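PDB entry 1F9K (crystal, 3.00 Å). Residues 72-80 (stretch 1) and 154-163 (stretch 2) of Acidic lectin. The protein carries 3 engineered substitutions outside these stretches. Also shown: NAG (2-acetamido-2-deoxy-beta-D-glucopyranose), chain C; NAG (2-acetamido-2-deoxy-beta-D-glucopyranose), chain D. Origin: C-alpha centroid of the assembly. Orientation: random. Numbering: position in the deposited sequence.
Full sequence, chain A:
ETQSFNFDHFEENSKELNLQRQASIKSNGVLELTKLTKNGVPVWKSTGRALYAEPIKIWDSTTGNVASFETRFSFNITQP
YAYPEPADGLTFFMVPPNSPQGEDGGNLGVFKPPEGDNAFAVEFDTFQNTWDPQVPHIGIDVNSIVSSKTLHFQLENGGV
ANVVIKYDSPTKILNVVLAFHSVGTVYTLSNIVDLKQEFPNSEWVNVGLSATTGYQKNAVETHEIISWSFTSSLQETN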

ATOM      1  N   ARG A  72      12.516  -1.966  -1.538  1.00 37.54           N
ATOM      2  CA  ARG A  72      12.175  -0.566  -1.325  1.00 37.54           C
ATOM      3  C   ARG A  72      13.211   0.338  -1.973  1.00 37.54           C
ATOM      4  O   ARG A  72      14.406   0.039  -1.944  1.00 37.54           O
ATOM      5  CB  ARG A  72      12.098  -0.260   0.175  1.00 45.15           C
ATOM      6  CG  ARG A  72      10.908  -0.906   0.857  1.00 45.15           C
ATOM      7  CD  ARG A  72      10.934  -0.820   2.375  1.00 45.15           C
ATOM      8  NE  ARG A  72       9.873  -0.022   2.917  1.00 45.15           N
ATOM      9  CZ  ARG A  72       8.791  -0.305   3.651  1.00 45.15           C
ATOM     10  NH1 ARG A  72       8.409  -1.506   4.092  1.00 45.15           N
ATOM     11  NH2 ARG A  72       8.053   0.755   3.943  1.00 45.15           N
ATOM     12  N   PHE A  73      12.755   1.431  -2.580  1.00 36.63           N
ATOM     13  CA  PHE A  73      13.677   2.379  -3.192  1.00 36.63           C
ATOM     14  C   PHE A  73      13.040   3.745  -3.408  1.00 36.63           C
ATOM     15  O   PHE A  73      11.819   3.863  -3.476  1.00 36.63           O
ATOM     16  CB  PHE A  73      14.251   1.812  -4.503  1.00 28.71           C
ATOM     17  CG  PHE A  73      13.229   1.539  -5.551  1.00 28.71           C
ATOM     18  CD1 PHE A  73      12.740   2.569  -6.360  1.00 28.71           C
ATOM     19  CD2 PHE A  73      12.741   0.252  -5.736  1.00 28.71           C
ATOM     20  CE1 PHE A  73      11.775   2.319  -7.344  1.00 28.71           C
ATOM     21  CE2 PHE A  73      11.782  -0.006  -6.708  1.00 28.71           C
ATOM     22  CZ  PHE A  73      11.298   1.034  -7.515  1.00 28.71           C
ATOM     23  N   SER A  74      13.888   4.773  -3.472  1.00 47.96           N
ATOM     24  CA  SER A  74      13.462   6.153  -3.686  1.00 47.96           C
ATOM     25  C   SER A  74      13.957   6.683  -5.026  1.00 47.96           C
ATOM     26  O   SER A  74      15.156   6.629  -5.313  1.00 47.96           O
ATOM     27  CB  SER A  74      14.005   7.047  -2.585  1.00 59.32           C
ATOM     28  OG  SER A  74      13.378   6.748  -1.362  1.00 59.32           O
ATOM     29  N   PHE A  75      13.042   7.194  -5.850  1.00 30.86           N
ATOM     30  CA  PHE A  75      13.444   7.730  -7.139  1.00 30.86           C
ATOM     31  C   PHE A  75      13.052   9.190  -7.307  1.00 30.86           C
ATOM     32  O   PHE A  75      12.146   9.687  -6.626  1.00 30.86           O
ATOM     33  CB  PHE A  75      12.897   6.865  -8.298  1.00 28.17           C
ATOM     34  CG  PHE A  75      11.406   6.947  -8.502  1.00 28.17           C
ATOM     35  CD1 PHE A  75      10.793   8.139  -8.875  1.00 28.17           C
ATOM     36  CD2 PHE A  75      10.617   5.801  -8.386  1.00 28.17           C
ATOM     37  CE1 PHE A  75       9.418   8.192  -9.132  1.00 28.17           C
ATOM     38  CE2 PHE A  75       9.239   5.837  -8.641  1.00 28.17           C
ATOM     39  CZ  PHE A  75       8.642   7.036  -9.015  1.00 28.17           C
ATOM     40  N   ASN A  76      13.781   9.876  -8.187  1.00 25.10           N
ATOM     41  CA  ASN A  76      13.525  11.272  -8.480  1.00 25.10           C
ATOM     42  C   ASN A  76      13.497  11.453  -9.971  1.00 25.10           C
ATOM     43  O   ASN A  76      14.542  11.422 -10.622  1.00 25.10           O
ATOM     44  CB  ASN A  76      14.608  12.180  -7.896  1.00 42.22           C
ATOM     45  CG  ASN A  76      14.569  13.596  -8.482  1.00 42.22           C
ATOM     46  OD1 ASN A  76      13.518  14.235  -8.537  1.00 42.22           O
ATOM     47  ND2 ASN A  76      15.727  14.089  -8.914  1.00 42.22           N
ATOM     48  N   ILE A  77      12.289  11.637 -10.497  1.00 22.70           N
ATOM     49  CA  ILE A  77      12.064  11.852 -11.918  1.00 22.70           C
ATOM     50  C   ILE A  77      11.807  13.330 -12.135  1.00 22.70           C
ATOM     51  O   ILE A  77      10.982  13.933 -11.447  1.00 22.70           O
ATOM     52  CB  ILE A  77      10.819  11.088 -12.426  1.00 19.58           C
ATOM     53  CG1 ILE A  77      11.081   9.576 -12.415  1.00 19.58           C
ATOM     54  CG2 ILE A  77      10.450  11.561 -13.816  1.00 19.58           C
ATOM     55  CD1 ILE A  77       9.891   8.737 -12.820  1.00 19.58           C
ATOM     56  N   THR A  78      12.512  13.919 -13.087  1.00 28.98           N
ATOM     57  CA  THR A  78      12.296  15.314 -13.394  1.00 28.98           C
ATOM     58  C   THR A  78      12.006  15.465 -14.876  1.00 28.98           C
ATOM     59  O   THR A  78      12.689  14.885 -15.720  1.00 28.98           O
ATOM     60  CB  THR A  78      13.491  16.146 -13.013  1.00 39.31           C
ATOM     61  OG1 THR A  78      13.627  16.135 -11.592  1.00 39.31           O
ATOM     62  CG2 THR A  78      13.296  17.559 -13.474  1.00 39.31           C
ATOM     63  N   GLN A  79      10.973  16.234 -15.181  1.00 19.27           N
ATOM     64  CA  GLN A  79      10.570  16.449 -16.560  1.00 19.27           C
ATOM     65  C   GLN A  79      10.785  17.893 -16.970  1.00 19.27           C
ATOM     66  O   GLN A  79       9.950  18.759 -16.711  1.00 19.27           O
ATOM     67  CB  GLN A  79       9.106  16.062 -16.728  1.00 11.99           C
ATOM     68  CG  GLN A  79       8.865  14.607 -16.352  1.00 11.99           C
ATOM     69  CD  GLN A  79       7.406  14.239 -16.352  1.00 11.99           C
ATOM     70  OE1 GLN A  79       6.554  15.062 -15.995  1.00 11.99           O
ATOM     71  NE2 GLN A  79       7.104  12.997 -16.740  1.00 11.99           N
ATOM     72  N   PRO A  80      11.911  18.168 -17.636  1.00 14.95           N
ATOM     73  CA  PRO A  80      12.254  19.511 -18.090  1.00 14.95           C
ATOM     74  C   PRO A  80      11.135  20.252 -18.790  1.00 14.95           C
ATOM     75  O   PRO A  80      10.839  21.391 -18.433  1.00 14.95           O
ATOM     76  CB  PRO A  80      13.431  19.263 -19.013  1.00 17.43           C
ATOM     77  CG  PRO A  80      14.092  18.071 -18.373  1.00 17.43           C
ATOM     78  CD  PRO A  80      12.918  17.191 -18.083  1.00 17.43           C
ATOM     79  N   GLN A 154      -0.396  10.995  -9.771  1.00 18.39           N
ATOM     80  CA  GLN A 154       0.117  12.323 -10.059  1.00 18.39           C
ATOM     81  C   GLN A 154       1.600  12.223  -9.773  1.00 18.39           C
ATOM     82  O   GLN A 154       1.997  11.624  -8.778  1.00 18.39           O
ATOM     83  CB  GLN A 154      -0.501  13.340  -9.116  1.00 54.86           C
ATOM     84  CG  GLN A 154      -1.965  13.588  -9.363  1.00 54.86           C
ATOM     85  CD  GLN A 154      -2.179  14.505 -10.540  1.00 54.86           C
ATOM     86  OE1 GLN A 154      -1.606  15.596 -10.584  1.00 54.86           O
ATOM     87  NE2 GLN A 154      -2.999  14.076 -11.505  1.00 54.86           N
ATOM     88  N   LEU A 155       2.427  12.773 -10.641  1.00 24.76           N
ATOM     89  CA  LEU A 155       3.858  12.733 -10.411  1.00 24.76           C
ATOM     90  C   LEU A 155       4.255  14.060  -9.812  1.00 24.76           C
ATOM     91  O   LEU A 155       3.766  15.103 -10.259  1.00 24.76           O
ATOM     92  CB  LEU A 155       4.605  12.555 -11.720  1.00 11.94           C
ATOM     93  CG  LEU A 155       6.118  12.558 -11.599  1.00 11.94           C
ATOM     94  CD1 LEU A 155       6.570  11.220 -11.036  1.00 11.94           C
ATOM     95  CD2 LEU A 155       6.735  12.791 -12.959  1.00 11.94           C
ATOM     96  N   GLU A 156       5.118  14.043  -8.794  1.00 31.56           N
ATOM     97  CA  GLU A 156       5.574  15.297  -8.189  1.00 31.56           C
ATOM     98  C   GLU A 156       6.884  15.589  -8.872  1.00 31.56           C
ATOM     99  O   GLU A 156       7.901  14.996  -8.543  1.00 31.56           O
ATOM    100  CB  GLU A 156       5.767  15.151  -6.682  1.00 54.18           C
ATOM    101  CG  GLU A 156       4.468  14.955  -5.924  1.00 53.46           C
ATOM    102  CD  GLU A 156       3.423  16.000  -6.276  1.00 53.46           C
ATOM    103  OE1 GLU A 156       3.743  17.202  -6.178  1.00 53.46           O
ATOM    104  OE2 GLU A 156       2.285  15.623  -6.650  1.00 53.46           O
ATOM    105  N   ASN A 157       6.855  16.508  -9.828  1.00 31.90           N
ATOM    106  CA  ASN A 157       8.044  16.808 -10.610  1.00 31.90           C
ATOM    107  C   ASN A 157       9.269  17.176  -9.808  1.00 31.90           C
ATOM    108  O   ASN A 157       9.301  18.215  -9.156  1.00 31.90           O
ATOM    109  CB  ASN A 157       7.751  17.905 -11.643  1.00 41.78           C
ATOM    110  CG  ASN A 157       8.604  17.769 -12.905  1.00 41.78           C
ATOM    111  OD1 ASN A 157       8.225  18.259 -13.968  1.00 41.78           O
ATOM    112  ND2 ASN A 157       9.757  17.105 -12.791  1.00 41.78           N
ATOM    113  N   GLY A 158      10.280  16.314  -9.885  1.00 31.66           N
ATOM    114  CA  GLY A 158      11.520  16.547  -9.175  1.00 31.66           C
ATOM    115  C   GLY A 158      11.434  16.237  -7.694  1.00 31.66           C
ATOM    116  O   GLY A 158      12.402  16.468  -6.962  1.00 31.66           O
ATOM    117  N   GLY A 159      10.277  15.727  -7.264  1.00 41.61           N
ATOM    118  CA  GLY A 159      10.053  15.366  -5.869  1.00 41.61           C
ATOM    119  C   GLY A 159      10.432  13.921  -5.597  1.00 41.61           C
ATOM    120  O   GLY A 159      10.355  13.080  -6.495  1.00 41.61           O
ATOM    121  N   VAL A 160      10.850  13.621  -4.369  1.00 25.72           N
ATOM    122  CA  VAL A 160      11.244  12.258  -4.026  1.00 25.72           C
ATOM    123  C   VAL A 160      10.068  11.325  -3.870  1.00 25.72           C
ATOM    124  O   VAL A 160       9.093  11.655  -3.189  1.00 25.72           O
ATOM    125  CB  VAL A 160      12.026  12.194  -2.717  1.00 19.08           C
ATOM    126  CG1 VAL A 160      12.532  10.759  -2.482  1.00 19.08           C
ATOM    127  CG2 VAL A 160      13.184  13.146  -2.775  1.00 19.08           C
ATOM    128  N   ALA A 161      10.177  10.153  -4.489  1.00 34.10           N
ATOM    129  CA  ALA A 161       9.124   9.152  -4.418  1.00 34.10           C
ATOM    130  C   ALA A 161       9.600   7.893  -3.688  1.00 34.10           C
ATOM    131  O   ALA A 161      10.702   7.386  -3.943  1.00 34.10           O
ATOM    132  CB  ALA A 161       8.647   8.792  -5.822  1.00 15.84           C
ATOM    133  N   ASN A 162       8.758   7.405  -2.774  1.00 25.97           N
ATOM    134  CA  ASN A 162       9.058   6.205  -2.012  1.00 25.97           C
ATOM    135  C   ASN A 162       8.230   5.057  -2.540  1.00 25.97           C
ATOM    136  O   ASN A 162       7.005   5.132  -2.587  1.00 25.97           O
ATOM    137  CB  ASN A 162       8.783   6.437  -0.525  1.00 62.80           C
ATOM    138  CG  ASN A 162       9.975   7.047   0.194  1.00 62.80           C
ATOM    139  OD1 ASN A 162      10.964   6.360   0.473  1.00 62.80           O
ATOM    140  ND2 ASN A 162       9.897   8.344   0.481  1.00 62.80           N
ATOM    141  N   VAL A 163       8.921   4.001  -2.953  1.00 28.78           N
ATOM    142  CA  VAL A 163       8.289   2.812  -3.513  1.00 28.78           C
ATOM    143  C   VAL A 163       8.492   1.603  -2.615  1.00 28.78           C
ATOM    144  O   VAL A 163       9.580   1.370  -2.101  1.00 28.78           O
ATOM    145  CB  VAL A 163       8.894   2.462  -4.921  1.00 16.56           C
ATOM    146  CG1 VAL A 163       8.358   1.151  -5.428  1.00 16.56           C
ATOM    147  CG2 VAL A 163       8.573   3.559  -5.923  1.00 16.56           C
TER
HETATM  148  C1  NAG C   1      15.664  15.534  -8.995  1.00 53.14           C
HETATM  149  C2  NAG C   1      16.313  16.258  -7.807  1.00 53.14           C
HETATM  150  C3  NAG C   1      16.687  17.672  -8.220  1.00 53.14           C
HETATM  151  C4  NAG C   1      17.630  17.568  -9.411  1.00 53.14           C
HETATM  152  C5  NAG C   1      16.988  16.763 -10.555  1.00 53.14           C
HETATM  153  C6  NAG C   1      17.966  16.526 -11.668  1.00 53.14           C
HETATM  154  C7  NAG C   1      15.915  15.950  -5.456  1.00 53.14           C
HETATM  155  C8  NAG C   1      14.932  16.026  -4.298  1.00 53.14           C
HETATM  156  N2  NAG C   1      15.438  16.292  -6.653  1.00 53.14           N
HETATM  157  O3  NAG C   1      17.326  18.345  -7.139  1.00 53.14           O
HETATM  158  O4  NAG C   1      17.957  18.866  -9.862  1.00 53.14           O
HETATM  159  O5  NAG C   1      16.591  15.458 -10.088  1.00 53.14           O
HETATM  160  O6  NAG C   1      18.943  15.590 -11.258  1.00 53.14           O
HETATM  161  O7  NAG C   1      17.079  15.575  -5.266  1.00 53.14           O
HETATM  162  C1  NAG D   2      18.494  19.865 -10.643  1.00 75.82           C
HETATM  163  C2  NAG D   2      18.202  20.667 -11.912  1.00 76.82           C
HETATM  164  C3  NAG D   2      19.468  21.426 -12.358  1.00 78.82           C
HETATM  165  C4  NAG D   2      20.062  22.241 -11.201  1.00 79.82           C
HETATM  166  C5  NAG D   2      20.240  21.356  -9.953  1.00 79.82           C
HETATM  167  C6  NAG D   2      20.709  22.134  -8.734  1.00 78.82           C
HETATM  168  C7  NAG D   2      16.503  19.893 -13.445  1.00 77.82           C
HETATM  169  C8  NAG D   2      16.110  18.941 -14.560  1.00 77.82           C
HETATM  170  N2  NAG D   2      17.742  19.782 -12.968  1.00 75.82           N
HETATM  171  O3  NAG D   2      19.157  22.305 -13.429  1.00 77.82           O
HETATM  172  O4  NAG D   2      21.316  22.787 -11.598  1.00 78.82           O
HETATM  173  O5  NAG D   2      18.983  20.730  -9.604  1.00 76.82           O
HETATM  174  O6  NAG D   2      21.485  21.318  -7.867  1.00 84.82           O
HETATM  175  O7  NAG D   2      15.683  20.712 -13.021  1.00 79.82           O

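Two segments far apart in sequence meet here as neighbouring antiparallel strands of one sheet. The strand that includes R72 to N76 runs beside the one that includes A161 to V163, and the segment around the turn E156 to G159 carries the contact on toward Q79. Together the stretches bury 743 Å². V163, F75 and L155 have the most area covered by the opposite stretch.

V163 is paired with F73. Its N donates to F73 O at 2.9 Å, and F73 N donates to V163 O at 3.2 Å. The next such pair lies two residues along: F75 N reaches A161 O at 3.0 Å, and A161 N reaches F75 O at 2.9 Å. Between them S74 faces N162 without backbone hydrogen bonds, their CA atoms 4.7 Å apart. In this narrow pair S74 CA comes within 3.0 Å of A161 O, a CA-H...O contact. R72 CA makes a similar one to V163 O at 3.3 Å.

The alternation of the strands puts F73, F75, A161 and V163 on one face of the sheet. This face is buried and apolar. V163 touches both phenylalanine rings. Its CB sits over the face of the F73 ring, 3.9 Å from the centroid. With chi1 at t, both methyls of V163 lie against the F73 ring, CG1 3.6 Å from F73 CZ and CG2 3.7 Å from F73 CE1, and CG2 also reaches F75 CE2 at 3.6 Å.

F75 also has A161 beneath its ring. A161 CB lies over the face, 3.7 Å from the F75 centroid and 3.5 Å from F75 CE1. The small methyl lets the ring settle closely over the neighbouring strand. Both phenylalanines adopt chi1 near p, and their ends come nearer to stretch 2 than their CA-to-CB bonds suggest.

S74 and N162 occupy the other face, which is partly exposed and suits polar groups. S74 OG lies 3.1 Å from N162 OD1.

L155 points toward stretch 1 from the loop. Its CD2 is 4.0 Å from I77 CG2 and 3.7 Å from Q79 CD. The leucine thus packs on the isoleucine and on the end of the glutamine side chain, whose NE2 is hydrogen-bonded elsewhere in the structure.

Between L155 and A161, a type II turn runs from E156 to G159, closed by G159 N to E156 O at 2.8 Å. G158 N donates to I77 O at 2.9 Å and ties the turn to stretch 1. The positive phi of G158 favours glycine. A CB at G159 would be crowded by E156 CB.

A glycan adds a further link. N76 ND2 is bonded to C1 of the chain C NAG at 1.4 Å. The same sugar donates from N2 to G158 O at 3.1 Å, so it joins both stretches. T78 OG1 makes a weak hydrogen bond to its O5 at 3.4 Å. V160 CG2 touches the acetyl methyl C8 of this NAG at 3.7 Å.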